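Local coordinates for protein TqaL (Neurospora crassa, PDB 7EEH) that belongs to the 2OG-Fe dioxygenase family of the cupin clan and holds an iron ion in a fold built on antiparallel beta-strands, at residues A53-L58 with N127-A132; Q59-N64 with D122-N127. The protein carries 1 engineered substitution. One frame throughout, in Å; residues are numbered along the deposited sequence.

Interaction 1 of 2, residues A53-L58 with N127-A132; sequences ADLDAL and NTAFQA
The N127 side chain leaves with CG anti to its backbone N (chi1 179°), and D54 holds its carboxylate anti to the carbonyl carbon, so the two side chains run past each other in opposite directions. N127 is the N-cap of helix 128-141. Residues 53-58 and 128-132 cross nearly at a right angle (-87°). In this cupin-clan fold helix 128-141 reaches the large antiparallel sheet through F130, and helix 52-58 packs across it. The amide of N127 works in two directions. N127 OD1 takes F130 N at 3.0 Å, from above the carbonyl plane, and weakly takes A129 N, which caps the helix. N127 ND2 reaches across to D54 O at 2.9 Å, almost in its own amide plane. Accepting from F130 N and donating to D54 O fixes the flip of the amide. D54 O also accepts from L58 N within its helix, so two donors grip it. D54 OD2 sits at the start of the second helix and meets T128 N at 2.9 Å, from above the carboxylate plane. The negative charge there probably suits the helix dipole. Deeper in, A129 CB is touched by both leucines: L55 CD2 at 3.7 Å and L58 CD2 at 3.8 Å. The ring of F130 turns away toward L272 and F274 of strand 267-277. T128 OG1, which also accepts from T51 N, donates to the anti lone pair of D54 OD2 at 2.8 Å.

Interaction 2 of 2, residues Q59-N64 with D122-N127; sequences QRVSNN and DELQLN
A hydrogen bond joins the two segments. N64 ND2 donates to E123 OE1 at 2.9 Å and nearly straight (173°). E123 OE1 accepts through its syn lone pair, on the side of the other carboxylate oxygen. The acceptor lies in the amide plane of N64, while the carboxylate plane is turned 55° from it. E123 gets there with CG anti to its backbone N and the chain extended beyond, crossing N64 at about a right angle. The bond joins helix 122-125 to the loop between helix 52-58 and strand 66-68, next to strands 158-170 and 267-277 of the large antiparallel sheet of the 2OG-Fe dioxygenase fold. The apolar contact is that of V61 CG2, anti to its backbone N, with L124 CB at 3.9 Å. The same V61 CG2 methyl lies against the carboxylate carbon E123 CD at 3.7 Å, with E123 CG also near at 3.9 Å. L124 also packs on L163 and N165 of strand 158-170 and on L272 of strand 267-277. Within the helical turn, Q125 NE2 donates to D122 OD1 at 2.9 Å, nearly along the C-O axis of the acceptor. The Q125 amide also bonds R92 through OE1 and L301 O through NE2.

Interaction 1 is the buried contact and joins two helices. Interaction 2 is only partly buried and joins a loop to a single helical turn. Their centres lie 8 Å apart, and interaction 2 is nested in the chain loop that interaction 1 closes. N127 belongs to both: it is the last residue of 122-127 and caps the helix that follows. Q131 NE2 and Q125 O probably form a further bond between the two contacts. The chemistry follows the place. In interaction 1 three hydrogen bonds gather at D54, beside alanine and leucine packing. In interaction 2 an amide-carboxylate bond between exposed side chains lies beside the contact of V61 with L124.

Interaction 1 of 2, residues A53-L58 with N127-A132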
ATOM      1  N   ALA B  53     -21.982  -1.741   9.147  1.00 29.67           N
ATOM      2  CA  ALA B  53     -23.258  -2.190   9.686  1.00 29.91           C
ATOM      3  C   ALA B  53     -23.618  -3.571   9.149  1.00 25.79           C
ATOM      4  O   ALA B  53     -24.082  -4.435   9.902  1.00 26.49           O
ATOM      5  CB  ALA B  53     -24.348  -1.170   9.359  1.00 31.45           C
ATOM      6  N   ASP B  54     -23.387  -3.806   7.854  1.00 26.06           N
ATOM      7  CA  ASP B  54     -23.704  -5.109   7.281  1.00 23.83           C
ATOM      8  C   ASP B  54     -22.745  -6.193   7.756  1.00 24.40           C
ATOM      9  O   ASP B  54     -23.154  -7.350   7.903  1.00 21.85           O
ATOM     10  CB  ASP B  54     -23.710  -5.021   5.762  1.00 22.06           C
ATOM     11  CG  ASP B  54     -25.023  -4.475   5.234  1.00 26.53           C
ATOM     12  OD1 ASP B  54     -25.994  -4.433   6.018  1.00 31.29           O
ATOM     13  OD2 ASP B  54     -25.086  -4.087   4.059  1.00 29.03           O
ATOM     14  N   LEU B  55     -21.468  -5.854   7.974  1.00 23.51           N
ATOM     15  CA  LEU B  55     -20.565  -6.824   8.581  1.00 21.21           C
ATOM     16  C   LEU B  55     -21.057  -7.229   9.968  1.00 24.90           C
ATOM     17  O   LEU B  55     -21.005  -8.409  10.333  1.00 27.47           O
ATOM     18  CB  LEU B  55     -19.143  -6.261   8.649  1.00 24.08           C
ATOM     19  CG  LEU B  55     -18.404  -6.138   7.310  1.00 21.03           C
ATOM     20  CD1 LEU B  55     -17.348  -5.066   7.415  1.00 27.29           C
ATOM     21  CD2 LEU B  55     -17.794  -7.461   6.905  1.00 22.24           C
ATOM     22  N   ASP B  56     -21.540  -6.262  10.756  1.00 25.89           N
ATOM     23  CA  ASP B  56     -22.160  -6.591  12.038  1.00 26.70           C
ATOM     24  C   ASP B  56     -23.379  -7.484  11.841  1.00 25.80           C
ATOM     25  O   ASP B  56     -23.530  -8.510  12.510  1.00 25.12           O
ATOM     26  CB  ASP B  56     -22.583  -5.316  12.771  1.00 29.92           C
ATOM     27  CG  ASP B  56     -21.427  -4.587  13.384  1.00 35.66           C
ATOM     28  OD1 ASP B  56     -20.379  -5.219  13.629  1.00 40.03           O
ATOM     29  OD2 ASP B  56     -21.569  -3.370  13.621  1.00 40.58           O
ATOM     30  N   ALA B  57     -24.274  -7.090  10.938  1.00 24.66           N
ATOM     31  CA  ALA B  57     -25.514  -7.834  10.742  1.00 29.42           C
ATOM     32  C   ALA B  57     -25.268  -9.240  10.221  1.00 28.02           C
ATOM     33  O   ALA B  57     -26.113 -10.125  10.414  1.00 26.11           O
ATOM     34  CB  ALA B  57     -26.434  -7.081   9.782  1.00 29.56           C
ATOM     35  N   LEU B  58     -24.134  -9.469   9.558  1.00 21.31           N
ATOM     36  CA  LEU B  58     -23.790 -10.811   9.110  1.00 24.14           C
ATOM     37  C   LEU B  58     -23.585 -11.767  10.277  1.00 18.65           C
ATOM     38  O   LEU B  58     -23.734 -12.980  10.111  1.00 21.08           O
ATOM     39  CB  LEU B  58     -22.533 -10.743   8.229  1.00 22.50           C
ATOM     40  CG  LEU B  58     -22.369 -11.724   7.079  1.00 25.37           C
ATOM     41  CD1 LEU B  58     -23.596 -11.738   6.199  1.00 19.18           C
ATOM     42  CD2 LEU B  58     -21.085 -11.383   6.268  1.00 22.62           C
ATOM     43  N   ASN B 127     -27.374  -8.055   2.027  1.00 25.08           N
ATOM     44  CA  ASN B 127     -26.295  -7.626   2.903  1.00 23.72           C
ATOM     45  C   ASN B 127     -25.052  -7.360   2.054  1.00 23.89           C
ATOM     46  O   ASN B 127     -24.608  -8.236   1.304  1.00 22.97           O
ATOM     47  CB  ASN B 127     -26.061  -8.713   3.954  1.00 22.01           C
ATOM     48  CG  ASN B 127     -24.939  -8.395   4.903  1.00 22.72           C
ATOM     49  OD1 ASN B 127     -23.787  -8.229   4.494  1.00 20.58           O
ATOM     50  ND2 ASN B 127     -25.261  -8.330   6.190  1.00 21.94           N
ATOM     51  N   THR B 128     -24.514  -6.139   2.128  1.00 23.89           N
ATOM     52  CA  THR B 128     -23.396  -5.773   1.254  1.00 25.13           C
ATOM     53  C   THR B 128     -22.108  -6.529   1.572  1.00 20.14           C
ATOM     54  O   THR B 128     -21.220  -6.597   0.710  1.00 21.91           O
ATOM     55  CB  THR B 128     -23.112  -4.269   1.327  1.00 22.38           C
ATOM     56  OG1 THR B 128     -22.719  -3.925   2.666  1.00 21.84           O
ATOM     57  CG2 THR B 128     -24.345  -3.478   0.930  1.00 25.31           C
ATOM     58  N   ALA B 129     -21.961  -7.050   2.790  1.00 21.14           N
ATOM     59  CA  ALA B 129     -20.811  -7.897   3.094  1.00 19.74           C
ATOM     60  C   ALA B 129     -20.969  -9.267   2.458  1.00 22.06           C
ATOM     61  O   ALA B 129     -20.019  -9.792   1.861  1.00 20.66           O
ATOM     62  CB  ALA B 129     -20.609  -8.031   4.609  1.00 18.39           C
ATOM     63  N   PHE B 130     -22.161  -9.858   2.554  1.00 19.41           N
ATOM     64  CA  PHE B 130     -22.416 -11.087   1.804  1.00 19.87           C
ATOM     65  C   PHE B 130     -22.175 -10.881   0.314  1.00 20.96           C
ATOM     66  O   PHE B 130     -21.561 -11.733  -0.346  1.00 20.45           O
ATOM     67  CB  PHE B 130     -23.847 -11.583   2.027  1.00 19.78           C
ATOM     68  CG  PHE B 130     -24.254 -12.689   1.074  1.00 19.27           C
ATOM     69  CD1 PHE B 130     -23.886 -14.003   1.319  1.00 19.69           C
ATOM     70  CD2 PHE B 130     -24.982 -12.406  -0.072  1.00 16.17           C
ATOM     71  CE1 PHE B 130     -24.244 -15.017   0.441  1.00 20.94           C
ATOM     72  CE2 PHE B 130     -25.348 -13.417  -0.951  1.00 18.72           C
ATOM     73  CZ  PHE B 130     -24.979 -14.723  -0.696  1.00 18.85           C
ATOM     74  N   GLN B 131     -22.669  -9.763  -0.242  1.00 19.44           N
ATOM     75  CA  GLN B 131     -22.449  -9.491  -1.660  1.00 21.78           C
ATOM     76  C   GLN B 131     -20.960  -9.365  -1.961  1.00 20.37           C
ATOM     77  O   GLN B 131     -20.484  -9.862  -2.982  1.00 20.89           O
ATOM     78  CB  GLN B 131     -23.193  -8.226  -2.092  1.00 24.29           C
ATOM     79  CG  GLN B 131     -24.724  -8.336  -1.945  1.00 25.40           C
ATOM     80  CD  GLN B 131     -25.472  -7.117  -2.467  1.00 29.12           C
ATOM     81  OE1 GLN B 131     -24.902  -6.040  -2.612  1.00 25.61           O
ATOM     82  NE2 GLN B 131     -26.759  -7.293  -2.758  1.00 25.57           N
ATOM     83  N   ALA B 132     -20.211  -8.706  -1.081  1.00 21.50           N
ATOM     84  CA  ALA B 132     -18.768  -8.609  -1.278  1.00 22.02           C
ATOM     85  C   ALA B 132     -18.124  -9.988  -1.275  1.00 19.21           C
ATOM     86  O   ALA B 132     -17.179 -10.238  -2.031  1.00 20.25           O
ATOM     87  CB  ALA B 132     -18.146  -7.725  -0.202  1.00 16.87           C
TER

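Interaction 2 of 2, residues Q59-N64 with D122-N127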
ATOM      1  N   GLN B  59     -23.273 -11.253  11.460  1.00 22.56           N
ATOM      2  CA  GLN B  59     -23.119 -12.113  12.624  1.00 23.51           C
ATOM      3  C   GLN B  59     -24.443 -12.474  13.296  1.00 25.20           C
ATOM      4  O   GLN B  59     -24.436 -13.233  14.272  1.00 21.82           O
ATOM      5  CB  GLN B  59     -22.169 -11.442  13.613  1.00 25.26           C
ATOM      6  CG  GLN B  59     -20.763 -11.452  13.047  1.00 27.66           C
ATOM      7  CD  GLN B  59     -19.768 -10.706  13.880  1.00 30.14           C
ATOM      8  OE1 GLN B  59     -19.227 -11.241  14.838  1.00 35.96           O
ATOM      9  NE2 GLN B  59     -19.491  -9.470  13.496  1.00 33.33           N
ATOM     10  N   ARG B  60     -25.571 -11.969  12.781  1.00 22.56           N
ATOM     11  CA  ARG B  60     -26.891 -12.265  13.316  1.00 25.93           C
ATOM     12  C   ARG B  60     -27.808 -12.999  12.348  1.00 26.41           C
ATOM     13  O   ARG B  60     -28.829 -13.539  12.790  1.00 26.31           O
ATOM     14  CB  ARG B  60     -27.605 -10.970  13.737  1.00 27.62           C
ATOM     15  CG  ARG B  60     -26.885 -10.160  14.787  1.00 33.08           C
ATOM     16  CD  ARG B  60     -27.573  -8.808  14.957  1.00 36.70           C
ATOM     17  NE  ARG B  60     -26.617  -7.792  15.391  1.00 47.90           N
ATOM     18  CZ  ARG B  60     -26.305  -6.699  14.698  1.00 43.91           C
ATOM     19  NH1 ARG B  60     -26.890  -6.451  13.528  1.00 36.70           N
ATOM     20  NH2 ARG B  60     -25.420  -5.839  15.190  1.00 47.55           N
ATOM     21  N   VAL B  61     -27.492 -13.020  11.053  1.00 23.81           N
ATOM     22  CA  VAL B  61     -28.428 -13.554  10.064  1.00 24.80           C
ATOM     23  C   VAL B  61     -28.672 -15.051  10.274  1.00 25.01           C
ATOM     24  O   VAL B  61     -29.753 -15.569   9.943  1.00 25.00           O
ATOM     25  CB  VAL B  61     -27.918 -13.243   8.639  1.00 24.29           C
ATOM     26  CG1 VAL B  61     -26.587 -13.939   8.369  1.00 24.54           C
ATOM     27  CG2 VAL B  61     -28.957 -13.633   7.599  1.00 23.69           C
ATOM     28  N   SER B  62     -27.700 -15.763  10.846  1.00 20.44           N
ATOM     29  CA  SER B  62     -27.857 -17.195  11.068  1.00 22.37           C
ATOM     30  C   SER B  62     -28.909 -17.506  12.131  1.00 24.52           C
ATOM     31  O   SER B  62     -29.306 -18.671  12.272  1.00 25.75           O
ATOM     32  CB  SER B  62     -26.518 -17.793  11.485  1.00 17.88           C
ATOM     33  OG  SER B  62     -25.581 -17.704  10.414  1.00 23.17           O
ATOM     34  N   ASN B  63     -29.347 -16.502  12.892  1.00 23.59           N
ATOM     35  CA  ASN B  63     -30.400 -16.691  13.885  1.00 26.34           C
ATOM     36  C   ASN B  63     -31.768 -16.926  13.257  1.00 24.39           C
ATOM     37  O   ASN B  63     -32.689 -17.351  13.964  1.00 23.09           O
ATOM     38  CB  ASN B  63     -30.476 -15.473  14.817  1.00 26.64           C
ATOM     39  CG  ASN B  63     -29.285 -15.381  15.774  1.00 31.04           C
ATOM     40  OD1 ASN B  63     -28.704 -16.390  16.160  1.00 30.57           O
ATOM     41  ND2 ASN B  63     -28.938 -14.161  16.170  1.00 31.40           N
ATOM     42  N   ASN B  64     -31.924 -16.653  11.959  1.00 20.21           N
ATOM     43  CA  ASN B  64     -33.209 -16.722  11.276  1.00 22.53           C
ATOM     44  C   ASN B  64     -33.271 -17.846  10.252  1.00 21.88           C
ATOM     45  O   ASN B  64     -34.081 -17.781   9.315  1.00 21.55           O
ATOM     46  CB  ASN B  64     -33.521 -15.383  10.607  1.00 24.60           C
ATOM     47  CG  ASN B  64     -33.809 -14.304  11.606  1.00 25.58           C
ATOM     48  OD1 ASN B  64     -34.262 -14.590  12.708  1.00 26.13           O
ATOM     49  ND2 ASN B  64     -33.559 -13.049  11.231  1.00 33.52           N
ATOM     50  N   ASP B 122     -33.839 -11.770   1.668  1.00 29.41           N
ATOM     51  CA  ASP B 122     -33.179 -10.489   1.437  1.00 26.44           C
ATOM     52  C   ASP B 122     -32.263 -10.114   2.598  1.00 26.29           C
ATOM     53  O   ASP B 122     -31.242  -9.439   2.388  1.00 25.41           O
ATOM     54  CB  ASP B 122     -34.223  -9.395   1.191  1.00 30.14           C
ATOM     55  CG  ASP B 122     -34.704  -9.359  -0.252  1.00 33.18           C
ATOM     56  OD1 ASP B 122     -34.065 -10.003  -1.121  1.00 28.90           O
ATOM     57  OD2 ASP B 122     -35.717  -8.679  -0.525  1.00 37.65           O
ATOM     58  N   GLU B 123     -32.594 -10.565   3.819  1.00 23.08           N
ATOM     59  CA  GLU B 123     -31.743 -10.297   4.979  1.00 23.93           C
ATOM     60  C   GLU B 123     -30.287 -10.650   4.693  1.00 25.17           C
ATOM     61  O   GLU B 123     -29.379  -9.901   5.059  1.00 25.05           O
ATOM     62  CB  GLU B 123     -32.227 -11.079   6.201  1.00 23.14           C
ATOM     63  CG  GLU B 123     -31.528 -10.646   7.481  1.00 27.05           C
ATOM     64  CD  GLU B 123     -31.811 -11.538   8.677  1.00 28.44           C
ATOM     65  OE1 GLU B 123     -32.689 -12.424   8.588  1.00 27.26           O
ATOM     66  OE2 GLU B 123     -31.139 -11.347   9.715  1.00 30.35           O
ATOM     67  N   LEU B 124     -30.049 -11.783   4.036  1.00 23.52           N
ATOM     68  CA  LEU B 124     -28.690 -12.192   3.692  1.00 24.26           C
ATOM     69  C   LEU B 124     -28.267 -11.622   2.344  1.00 20.76           C
ATOM     70  O   LEU B 124     -27.249 -10.927   2.259  1.00 21.82           O
ATOM     71  CB  LEU B 124     -28.557 -13.723   3.680  1.00 21.02           C
ATOM     72  CG  LEU B 124     -27.147 -14.248   3.333  1.00 20.99           C
ATOM     73  CD1 LEU B 124     -26.107 -13.705   4.297  1.00 19.41           C
ATOM     74  CD2 LEU B 124     -27.112 -15.754   3.322  1.00 19.94           C
ATOM     75  N   GLN B 125     -29.046 -11.890   1.289  1.00 20.39           N
ATOM     76  CA  GLN B 125     -28.564 -11.617  -0.061  1.00 22.44           C
ATOM     77  C   GLN B 125     -28.496 -10.128  -0.392  1.00 26.47           C
ATOM     78  O   GLN B 125     -27.815  -9.760  -1.343  1.00 24.00           O
ATOM     79  CB  GLN B 125     -29.422 -12.359  -1.092  1.00 23.72           C
ATOM     80  CG  GLN B 125     -30.829 -11.803  -1.300  1.00 24.36           C
ATOM     81  CD  GLN B 125     -31.465 -12.340  -2.573  1.00 26.13           C
ATOM     82  OE1 GLN B 125     -30.873 -13.162  -3.271  1.00 25.51           O
ATOM     83  NE2 GLN B 125     -32.684 -11.898  -2.868  1.00 29.94           N
ATOM     84  N   LEU B 126     -29.160  -9.251   0.359  1.00 26.56           N
ATOM     85  CA  LEU B 126     -28.947  -7.820   0.166  1.00 25.14           C
ATOM     86  C   LEU B 126     -27.932  -7.237   1.150  1.00 26.24           C
ATOM     87  O   LEU B 126     -27.674  -6.030   1.124  1.00 27.21           O
ATOM     88  CB  LEU B 126     -30.278  -7.060   0.261  1.00 30.41           C
ATOM     89  CG  LEU B 126     -31.362  -7.461  -0.753  1.00 28.97           C
ATOM     90  CD1 LEU B 126     -32.552  -6.476  -0.733  1.00 31.36           C
ATOM     91  CD2 LEU B 126     -30.804  -7.601  -2.165  1.00 29.07           C
ATOM     92  N   ASN B 127     -27.374  -8.055   2.027  1.00 25.08           N
ATOM     93  CA  ASN B 127     -26.295  -7.626   2.903  1.00 23.72           C
ATOM     94  C   ASN B 127     -25.052  -7.360   2.054  1.00 23.89           C
ATOM     95  O   ASN B 127     -24.608  -8.236   1.304  1.00 22.97           O
ATOM     96  CB  ASN B 127     -26.061  -8.713   3.954  1.00 22.01           C
ATOM     97  CG  ASN B 127     -24.939  -8.395   4.903  1.00 22.72           C
ATOM     98  OD1 ASN B 127     -23.787  -8.229   4.494  1.00 20.58           O
ATOM     99  ND2 ASN B 127     -25.261  -8.330   6.190  1.00 21.94           N
TER